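Local coordinates for core protein VP4 (Bluetongue virus, PDB 2JHP) that caps viral messenger RNA as an enzyme of the inner capsid, and carries binding sites for the methyl-transfer product S-adenosyl-L-homocysteine and for guanine, at residues A[242-252]-A[292-300]; A[259-268]-A[299-308]. All blocks are in the same frame, centred on the assembly; numbering follows the deposited sequence.

Contact 1. Residues A[242-252]-A[292-300]. With SAH (S-adenosyl-L-homocysteine), chain C.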
# COMPACT_ATOMS: atom_id res chain seq x y z
N VAL A 242 28.96 -0.07 31.69
CA VAL A 242 28.75 -1.48 31.36
C VAL A 242 30.04 -2.15 30.88
O VAL A 242 30.64 -1.71 29.90
CB VAL A 242 27.63 -1.61 30.31
CG1 VAL A 242 27.39 -3.08 29.93
CG2 VAL A 242 26.34 -0.97 30.82
N ASP A 243 30.45 -3.20 31.58
CA ASP A 243 31.62 -3.98 31.17
C ASP A 243 31.32 -5.47 30.95
O ASP A 243 32.08 -6.17 30.27
CB ASP A 243 32.83 -3.76 32.12
CG ASP A 243 32.54 -4.14 33.57
OD1 ASP A 243 31.37 -4.41 33.92
OD2 ASP A 243 33.50 -4.17 34.37
N SER A 244 30.20 -5.94 31.51
CA SER A 244 29.77 -7.33 31.33
C SER A 244 28.26 -7.47 31.19
O SER A 244 27.50 -6.56 31.53
CB SER A 244 30.26 -8.23 32.47
OG SER A 244 29.85 -7.74 33.73
N LYS A 245 27.84 -8.63 30.69
CA LYS A 245 26.42 -8.96 30.55
C LYS A 245 25.67 -8.84 31.87
O LYS A 245 24.48 -8.53 31.88
CB LYS A 245 26.27 -10.38 29.99
CG LYS A 245 26.96 -11.47 30.80
CD LYS A 245 26.61 -12.85 30.27
CE LYS A 245 27.33 -13.94 31.07
NZ LYS A 245 27.03 -15.32 30.59
N LYS A 246 26.38 -9.07 32.98
CA LYS A 246 25.81 -8.97 34.33
C LYS A 246 25.08 -7.65 34.58
O LYS A 246 24.06 -7.63 35.27
CB LYS A 246 26.90 -9.15 35.38
CG LYS A 246 27.39 -10.60 35.58
CD LYS A 246 28.72 -10.66 36.35
CE LYS A 246 28.54 -10.43 37.84
NZ LYS A 246 29.83 -10.56 38.59
N ASP A 247 25.59 -6.56 34.01
CA ASP A 247 25.00 -5.23 34.19
C ASP A 247 23.64 -5.08 33.52
O ASP A 247 22.90 -4.12 33.80
CB ASP A 247 25.96 -4.16 33.66
CG ASP A 247 27.33 -4.22 34.31
OD1 ASP A 247 27.39 -4.34 35.55
OD2 ASP A 247 28.34 -4.16 33.58
N ILE A 248 23.31 -6.02 32.64
CA ILE A 248 22.09 -5.99 31.83
C ILE A 248 21.11 -7.08 32.25
O ILE A 248 19.90 -6.87 32.26
CB ILE A 248 22.42 -6.13 30.33
CG1 ILE A 248 23.46 -5.07 29.92
CG2 ILE A 248 21.16 -6.01 29.48
CD1 ILE A 248 24.11 -5.36 28.62
N LEU A 249 21.64 -8.26 32.59
CA LEU A 249 20.84 -9.36 33.12
C LEU A 249 19.97 -8.95 34.31
O LEU A 249 18.81 -9.34 34.40
CB LEU A 249 21.72 -10.56 33.53
CG LEU A 249 22.06 -11.74 32.61
CD1 LEU A 249 21.08 -11.92 31.44
CD2 LEU A 249 23.48 -11.65 32.10
N LYS A 250 20.54 -8.15 35.22
CA LYS A 250 19.84 -7.78 36.45
C LYS A 250 18.62 -6.87 36.24
O LYS A 250 17.75 -6.77 37.11
CB LYS A 250 20.81 -7.22 37.52
CG LYS A 250 21.45 -5.88 37.19
CD LYS A 250 22.29 -5.35 38.36
CE LYS A 250 21.43 -4.80 39.49
NZ LYS A 250 22.23 -4.42 40.70
N HIS A 251 18.55 -6.22 35.08
CA HIS A 251 17.40 -5.37 34.74
C HIS A 251 16.47 -6.05 33.74
O HIS A 251 15.82 -5.38 32.91
CB HIS A 251 17.87 -3.99 34.24
CG HIS A 251 18.80 -3.29 35.18
ND1 HIS A 251 18.43 -2.93 36.46
CD2 HIS A 251 20.09 -2.90 35.03
CE1 HIS A 251 19.46 -2.34 37.06
NE2 HIS A 251 20.47 -2.31 36.22
N MET A 252 16.39 -7.37 33.82
CA MET A 252 15.52 -8.15 32.95
C MET A 252 14.54 -9.00 33.74
O MET A 252 14.88 -9.50 34.82
CB MET A 252 16.33 -9.07 32.04
CG MET A 252 16.89 -8.40 30.82
SD MET A 252 17.67 -9.62 29.77
CE MET A 252 18.60 -8.54 28.71
N ILE A 292 29.34 -8.95 24.44
CA ILE A 292 28.22 -8.89 25.39
C ILE A 292 26.92 -9.35 24.75
O ILE A 292 26.16 -10.12 25.34
CB ILE A 292 28.09 -7.48 26.02
CG1 ILE A 292 29.22 -7.29 27.06
CG2 ILE A 292 26.72 -7.29 26.66
CD1 ILE A 292 29.33 -5.89 27.66
N ALA A 293 26.69 -8.90 23.51
CA ALA A 293 25.49 -9.27 22.76
C ALA A 293 25.47 -10.77 22.46
O ALA A 293 24.45 -11.43 22.66
CB ALA A 293 25.37 -8.43 21.47
N TYR A 294 26.60 -11.30 21.97
CA TYR A 294 26.72 -12.72 21.65
C TYR A 294 26.45 -13.59 22.89
O TYR A 294 25.73 -14.58 22.79
CB TYR A 294 28.10 -13.03 21.04
CG TYR A 294 28.20 -14.37 20.34
CD1 TYR A 294 27.75 -14.54 19.03
CD2 TYR A 294 28.74 -15.47 20.99
CE1 TYR A 294 27.83 -15.76 18.38
CE2 TYR A 294 28.83 -16.72 20.35
CZ TYR A 294 28.37 -16.85 19.04
OH TYR A 294 28.45 -18.06 18.39
N GLU A 295 27.01 -13.21 24.04
CA GLU A 295 26.80 -13.93 25.30
C GLU A 295 25.33 -13.97 25.63
O GLU A 295 24.82 -14.95 26.16
CB GLU A 295 27.52 -13.24 26.46
CG GLU A 295 29.03 -13.18 26.38
CD GLU A 295 29.63 -12.32 27.48
OE1 GLU A 295 29.97 -11.14 27.21
OE2 GLU A 295 29.74 -12.81 28.63
N MET A 296 24.65 -12.88 25.29
CA MET A 296 23.26 -12.69 25.60
C MET A 296 22.31 -13.07 24.46
O MET A 296 21.11 -12.78 24.52
CB MET A 296 23.03 -11.25 26.03
CG MET A 296 23.35 -10.99 27.47
SD MET A 296 23.10 -9.26 27.84
CE MET A 296 22.35 -9.44 29.44
N GLY A 297 22.84 -13.73 23.44
CA GLY A 297 21.99 -14.37 22.44
C GLY A 297 21.14 -15.38 23.18
O GLY A 297 21.63 -16.09 24.06
N GLY A 298 19.86 -15.47 22.83
CA GLY A 298 18.93 -16.28 23.60
C GLY A 298 17.97 -15.38 24.35
O GLY A 298 16.79 -15.71 24.49
N ALA A 299 18.48 -14.25 24.84
CA ALA A 299 17.66 -13.22 25.49
C ALA A 299 17.29 -12.08 24.53
O ALA A 299 16.34 -11.32 24.78
CB ALA A 299 18.39 -12.67 26.71
N PHE A 300 18.05 -11.95 23.45
CA PHE A 300 17.86 -10.85 22.50
C PHE A 300 17.58 -11.33 21.10
O PHE A 300 18.30 -12.17 20.57
CB PHE A 300 19.09 -9.95 22.46
CG PHE A 300 19.19 -9.00 23.60
CD1 PHE A 300 19.92 -9.34 24.73
CD2 PHE A 300 18.55 -7.76 23.55
CE1 PHE A 300 20.01 -8.46 25.78
CE2 PHE A 300 18.63 -6.86 24.60
CZ PHE A 300 19.36 -7.20 25.71
N SAH C . 23.98 7.67 21.99
CA SAH C . 24.50 9.05 22.24
CB SAH C . 25.89 9.28 21.65
CG SAH C . 26.96 8.37 22.25
SD SAH C . 28.13 9.31 23.25
C SAH C . 23.51 10.09 21.72
O SAH C . 22.72 9.82 20.81
OXT SAH C . 23.47 11.22 22.21
C5' SAH C . 28.94 7.85 23.93
C4' SAH C . 28.57 7.70 25.39
O4' SAH C . 28.94 6.44 25.88
C3' SAH C . 29.26 8.71 26.29
O3' SAH C . 28.30 9.66 26.67
C2' SAH C . 29.76 7.91 27.48
O2' SAH C . 29.28 8.45 28.70
C1' SAH C . 29.12 6.56 27.27
N9 SAH C . 29.88 5.39 27.74
C8 SAH C . 31.24 5.17 27.70
N7 SAH C . 31.48 3.94 28.21
C5 SAH C . 30.30 3.37 28.57
C6 SAH C . 29.97 2.14 29.13
N6 SAH C . 30.92 1.26 29.42
N1 SAH C . 28.64 1.85 29.39
C2 SAH C . 27.66 2.76 29.09
N3 SAH C . 28.00 3.97 28.52
C4 SAH C . 29.29 4.28 28.27

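Contact 2. Residues A[259-268]-A[299-308]. With SAH (S-adenosyl-L-homocysteine), chain C.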
# COMPACT_ATOMS: atom_id res chain seq x y z
N GLU A 259 10.34 -9.77 23.13
CA GLU A 259 11.38 -9.52 22.15
C GLU A 259 12.19 -8.35 22.66
O GLU A 259 11.65 -7.26 22.87
CB GLU A 259 10.82 -9.22 20.77
CG GLU A 259 11.92 -8.95 19.77
CD GLU A 259 11.45 -8.73 18.35
OE1 GLU A 259 10.28 -9.05 18.03
OE2 GLU A 259 12.26 -8.24 17.54
N ARG A 260 13.48 -8.60 22.89
CA ARG A 260 14.41 -7.58 23.35
C ARG A 260 15.39 -7.24 22.24
O ARG A 260 15.82 -8.13 21.49
CB ARG A 260 15.17 -8.05 24.58
CG ARG A 260 14.31 -8.36 25.79
CD ARG A 260 15.17 -8.89 26.95
NE ARG A 260 14.39 -9.59 27.96
CZ ARG A 260 14.33 -10.92 28.07
NH1 ARG A 260 15.00 -11.70 27.23
NH2 ARG A 260 13.58 -11.47 29.02
N LEU A 261 15.74 -5.96 22.13
CA LEU A 261 16.79 -5.49 21.22
C LEU A 261 17.91 -4.81 21.99
O LEU A 261 17.66 -3.99 22.88
CB LEU A 261 16.21 -4.54 20.17
CG LEU A 261 17.08 -3.49 19.47
CD1 LEU A 261 18.08 -4.11 18.52
CD2 LEU A 261 16.13 -2.57 18.73
N PHE A 262 19.15 -5.14 21.61
CA PHE A 262 20.35 -4.64 22.26
C PHE A 262 20.99 -3.57 21.37
O PHE A 262 21.37 -3.84 20.23
CB PHE A 262 21.30 -5.82 22.49
CG PHE A 262 22.58 -5.46 23.21
CD1 PHE A 262 22.64 -5.49 24.60
CD2 PHE A 262 23.74 -5.16 22.50
CE1 PHE A 262 23.82 -5.18 25.27
CE2 PHE A 262 24.93 -4.86 23.16
CZ PHE A 262 24.97 -4.87 24.55
N ILE A 263 21.10 -2.35 21.91
CA ILE A 263 21.68 -1.21 21.18
C ILE A 263 22.94 -0.70 21.90
O ILE A 263 22.87 -0.29 23.07
CB ILE A 263 20.66 -0.05 21.01
CG1 ILE A 263 19.42 -0.53 20.25
CG2 ILE A 263 21.31 1.13 20.28
CD1 ILE A 263 18.41 0.57 19.93
N TRP A 264 24.08 -0.72 21.20
CA TRP A 264 25.41 -0.36 21.75
C TRP A 264 26.02 0.80 20.98
O TRP A 264 26.33 0.67 19.78
CB TRP A 264 26.35 -1.57 21.73
CG TRP A 264 27.76 -1.35 22.27
CD1 TRP A 264 28.82 -0.81 21.59
CD2 TRP A 264 28.25 -1.71 23.56
NE1 TRP A 264 29.95 -0.80 22.39
CE2 TRP A 264 29.63 -1.36 23.61
CE3 TRP A 264 27.67 -2.30 24.69
CZ2 TRP A 264 30.41 -1.56 24.74
CZ3 TRP A 264 28.46 -2.51 25.81
CH2 TRP A 264 29.81 -2.13 25.83
N ASP A 265 26.19 1.93 21.67
CA ASP A 265 26.76 3.15 21.10
C ASP A 265 27.88 3.72 21.98
O ASP A 265 28.11 4.93 22.01
CB ASP A 265 25.67 4.21 20.86
CG ASP A 265 26.09 5.28 19.85
OD1 ASP A 265 26.84 4.95 18.90
OD2 ASP A 265 25.67 6.44 19.99
N VAL A 266 28.57 2.82 22.66
CA VAL A 266 29.64 3.18 23.59
C VAL A 266 30.88 3.80 22.90
O VAL A 266 31.40 3.27 21.91
CB VAL A 266 30.03 1.94 24.45
CG1 VAL A 266 31.24 2.23 25.33
CG2 VAL A 266 28.84 1.50 25.29
N SER A 267 31.31 4.95 23.44
CA SER A 267 32.54 5.64 23.02
C SER A 267 33.05 6.51 24.17
O SER A 267 32.27 6.92 25.04
CB SER A 267 32.29 6.49 21.77
OG SER A 267 31.57 7.67 22.09
N SER A 268 34.35 6.80 24.17
CA SER A 268 34.98 7.56 25.27
C SER A 268 35.84 8.74 24.79
O SER A 268 35.85 9.06 23.60
CB SER A 268 35.81 6.63 26.16
OG SER A 268 34.99 5.92 27.07
N ALA A 299 18.48 -14.25 24.84
CA ALA A 299 17.66 -13.22 25.49
C ALA A 299 17.29 -12.08 24.53
O ALA A 299 16.34 -11.32 24.78
CB ALA A 299 18.39 -12.67 26.71
N PHE A 300 18.05 -11.95 23.45
CA PHE A 300 17.86 -10.85 22.50
C PHE A 300 17.58 -11.33 21.10
O PHE A 300 18.30 -12.17 20.57
CB PHE A 300 19.09 -9.95 22.46
CG PHE A 300 19.19 -9.00 23.60
CD1 PHE A 300 19.92 -9.34 24.73
CD2 PHE A 300 18.55 -7.76 23.55
CE1 PHE A 300 20.01 -8.46 25.78
CE2 PHE A 300 18.63 -6.86 24.60
CZ PHE A 300 19.36 -7.20 25.71
N SER A 301 16.54 -10.78 20.48
CA SER A 301 16.25 -11.06 19.06
C SER A 301 17.32 -10.50 18.10
O SER A 301 17.58 -11.08 17.04
CB SER A 301 14.92 -10.43 18.68
OG SER A 301 15.07 -9.03 18.62
N SER A 302 17.91 -9.36 18.47
CA SER A 302 18.78 -8.62 17.57
C SER A 302 19.63 -7.61 18.31
O SER A 302 19.29 -7.19 19.41
CB SER A 302 17.96 -7.91 16.49
OG SER A 302 16.79 -7.33 17.03
N ALA A 303 20.74 -7.22 17.70
CA ALA A 303 21.62 -6.22 18.27
C ALA A 303 22.09 -5.27 17.18
O ALA A 303 22.30 -5.67 16.03
CB ALA A 303 22.81 -6.87 18.95
N LEU A 304 22.24 -4.00 17.55
CA LEU A 304 22.89 -3.03 16.67
C LEU A 304 24.09 -2.40 17.39
O LEU A 304 23.92 -1.66 18.36
CB LEU A 304 21.90 -1.96 16.20
CG LEU A 304 22.25 -1.20 14.92
CD1 LEU A 304 22.27 -2.10 13.68
CD2 LEU A 304 21.26 -0.08 14.73
N ILE A 305 25.29 -2.70 16.90
CA ILE A 305 26.52 -2.24 17.53
C ILE A 305 27.24 -1.13 16.74
O ILE A 305 27.33 -1.17 15.51
CB ILE A 305 27.52 -3.42 17.79
CG1 ILE A 305 26.78 -4.70 18.26
CG2 ILE A 305 28.64 -3.00 18.75
CD1 ILE A 305 26.15 -4.65 19.66
N LYS A 306 27.77 -0.15 17.47
CA LYS A 306 28.64 0.88 16.91
C LYS A 306 29.84 0.23 16.22
O LYS A 306 30.43 -0.71 16.76
CB LYS A 306 29.12 1.80 18.03
CG LYS A 306 29.58 3.17 17.58
CD LYS A 306 30.41 3.83 18.68
CE LYS A 306 30.16 5.33 18.77
NZ LYS A 306 30.09 5.95 17.43
N HIS A 307 30.19 0.72 15.04
CA HIS A 307 31.25 0.09 14.27
C HIS A 307 32.18 1.09 13.59
O HIS A 307 32.00 1.40 12.42
CB HIS A 307 30.66 -0.85 13.23
CG HIS A 307 31.64 -1.83 12.67
ND1 HIS A 307 32.38 -1.58 11.54
CD2 HIS A 307 32.02 -3.06 13.10
CE1 HIS A 307 33.16 -2.62 11.29
NE2 HIS A 307 32.96 -3.53 12.22
N ARG A 308 33.16 1.60 14.33
CA ARG A 308 34.18 2.47 13.70
C ARG A 308 35.26 1.63 13.03
O ARG A 308 35.78 0.69 13.62
CB ARG A 308 34.78 3.51 14.68
CG ARG A 308 34.97 3.06 16.14
CD ARG A 308 33.74 3.36 17.03
NE ARG A 308 33.98 4.44 17.97
CZ ARG A 308 34.26 4.27 19.26
NH1 ARG A 308 34.33 3.05 19.79
NH2 ARG A 308 34.47 5.34 20.03
N SAH C . 23.98 7.67 21.99
CA SAH C . 24.50 9.05 22.24
CB SAH C . 25.89 9.28 21.65
CG SAH C . 26.96 8.37 22.25
SD SAH C . 28.13 9.31 23.25
C SAH C . 23.51 10.09 21.72
O SAH C . 22.72 9.82 20.81
OXT SAH C . 23.47 11.22 22.21
C5' SAH C . 28.94 7.85 23.93
C4' SAH C . 28.57 7.70 25.39
O4' SAH C . 28.94 6.44 25.88
C3' SAH C . 29.26 8.71 26.29
O3' SAH C . 28.30 9.66 26.67
C2' SAH C . 29.76 7.91 27.48
O2' SAH C . 29.28 8.45 28.70
C1' SAH C . 29.12 6.56 27.27
N9 SAH C . 29.88 5.39 27.74
C8 SAH C . 31.24 5.17 27.70
N7 SAH C . 31.48 3.94 28.21
C5 SAH C . 30.30 3.37 28.57
C6 SAH C . 29.97 2.14 29.13
N6 SAH C . 30.92 1.26 29.42
N1 SAH C . 28.64 1.85 29.39
C2 SAH C . 27.66 2.76 29.09
N3 SAH C . 28.00 3.97 28.52
C4 SAH C . 29.29 4.28 28.27
O HOH W 1 14.16 -6.32 17.20
O HOH W 2 14.30 -11.45 22.48

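Contact 1. Residues A[242-252]-A[292-300]
The carbonyl oxygen of K245 accepts from the amides of both I248 and L249, and the methyl of M296 arrives against it from 292-300, CE standing 3.4 Å from K245 O. The same methyl lies 3.4 Å from I248 CB and equally close to L249 CD1, so it is wedged into the single turn of helix 246-249. M296 reaches this spot by running straight out to SD and then bending at its last torsion (chi3 139°); L249 slides past it in the opposite direction. One turn back along helix 280-295, I292 spreads its two branches: CG2 packs on I248 CD1 at 3.8 Å, while CD1 comes up to the D243 carbonyl and to V242 CG1. Two connections of a Rossmann-like methyltransferase sheet meet here, the one leading into strand 260-264 and the one leading out of it, and I248 and I292 both also rest on F262 of that strand. V242, beside I292, reads the adenine of S-adenosyl-L-homocysteine with its backbone, N donating to SAH N1 at 3.0 Å and O accepting from SAH N6. D247 OD2 accepts the D243 amide at 3.1 Å, tying the residue after V242 to the short helix. K245 and E295 cross at about a right angle, K245 CD 3.5 Å from E295 OE2, with the ammonium too distant for a salt bridge. Farther along, the M252 methyl approaches the F300 ring obliquely, near CE1 and CZ.

Contact 2. Residues A[259-268]-A[299-308]
F262 and W264 spend their backbone polar atoms on the neighbouring segment: F262 N donates to S302 O and F262 O accepts from L304 N at 2.8 Å, and W264 repeats the pattern with L304 O and K306 N. This is the parallel pairing of two adjacent strands, 260-264 and 302-308, in a Rossmann-like sheet, their axes only 6° apart. The alternate residues L261 and I263 turn their backbone groups the other way, to strand 192-196, as alternation along a central strand requires. Before the ladder starts, R260 O receives S301 N at 2.9 Å. The R260 side chain doubles the link: NH1, with its acceptor in the guanidinium plane, meets a lone pair of A299 O at 2.8 Å, and NH2 is taken by N253 O. E259 is satisfied chiefly outside the pair, by H347 N and R350, yet a water that donates to E259 OE2 at 2.7 Å also bonds to S302 OG. On the face that carries F262 and W264, the packing is apolar and aromatic. F262 turns its ring edge to the F300 face, planes at 80°, while F262 CB sits over that same face; the far edge of F262 meets I305 CD1, whose residue also touches W264 CD1 through CG2. At the C-terminal end D265 divides its carboxylate. OD1 is salt-bridged to R337 and makes a long ion pair with K306 NZ, which has a stronger partner in E335. With CG swung opposite the backbone N (chi1 -160°), D265 OD2 accepts the amino N of S-adenosyl-L-homocysteine at 2.9 Å.

In the fold
The two contacts show how packing chemistry follows position in a Rossmann-like domain. Contact 2 is the core, nearly all buried, and joins neighbouring strands by a regular backbone ladder with charged groups at its ends. Contact 1 lies one layer out, partly buried, where the connections before and after strand 260-264 meet through methyl and methionine packing, with no bond between their polar groups. The layers interlock at F262, whose ring rim touches I248 and I292, and they share A299 and F300, in the loop leading from helix 280-295 to strand 302-308. Both reach S-adenosyl-L-homocysteine: contact 1 by backbone bonds to the adenine, contact 2 by a carboxylate at the amino end and by V266 against the adenine.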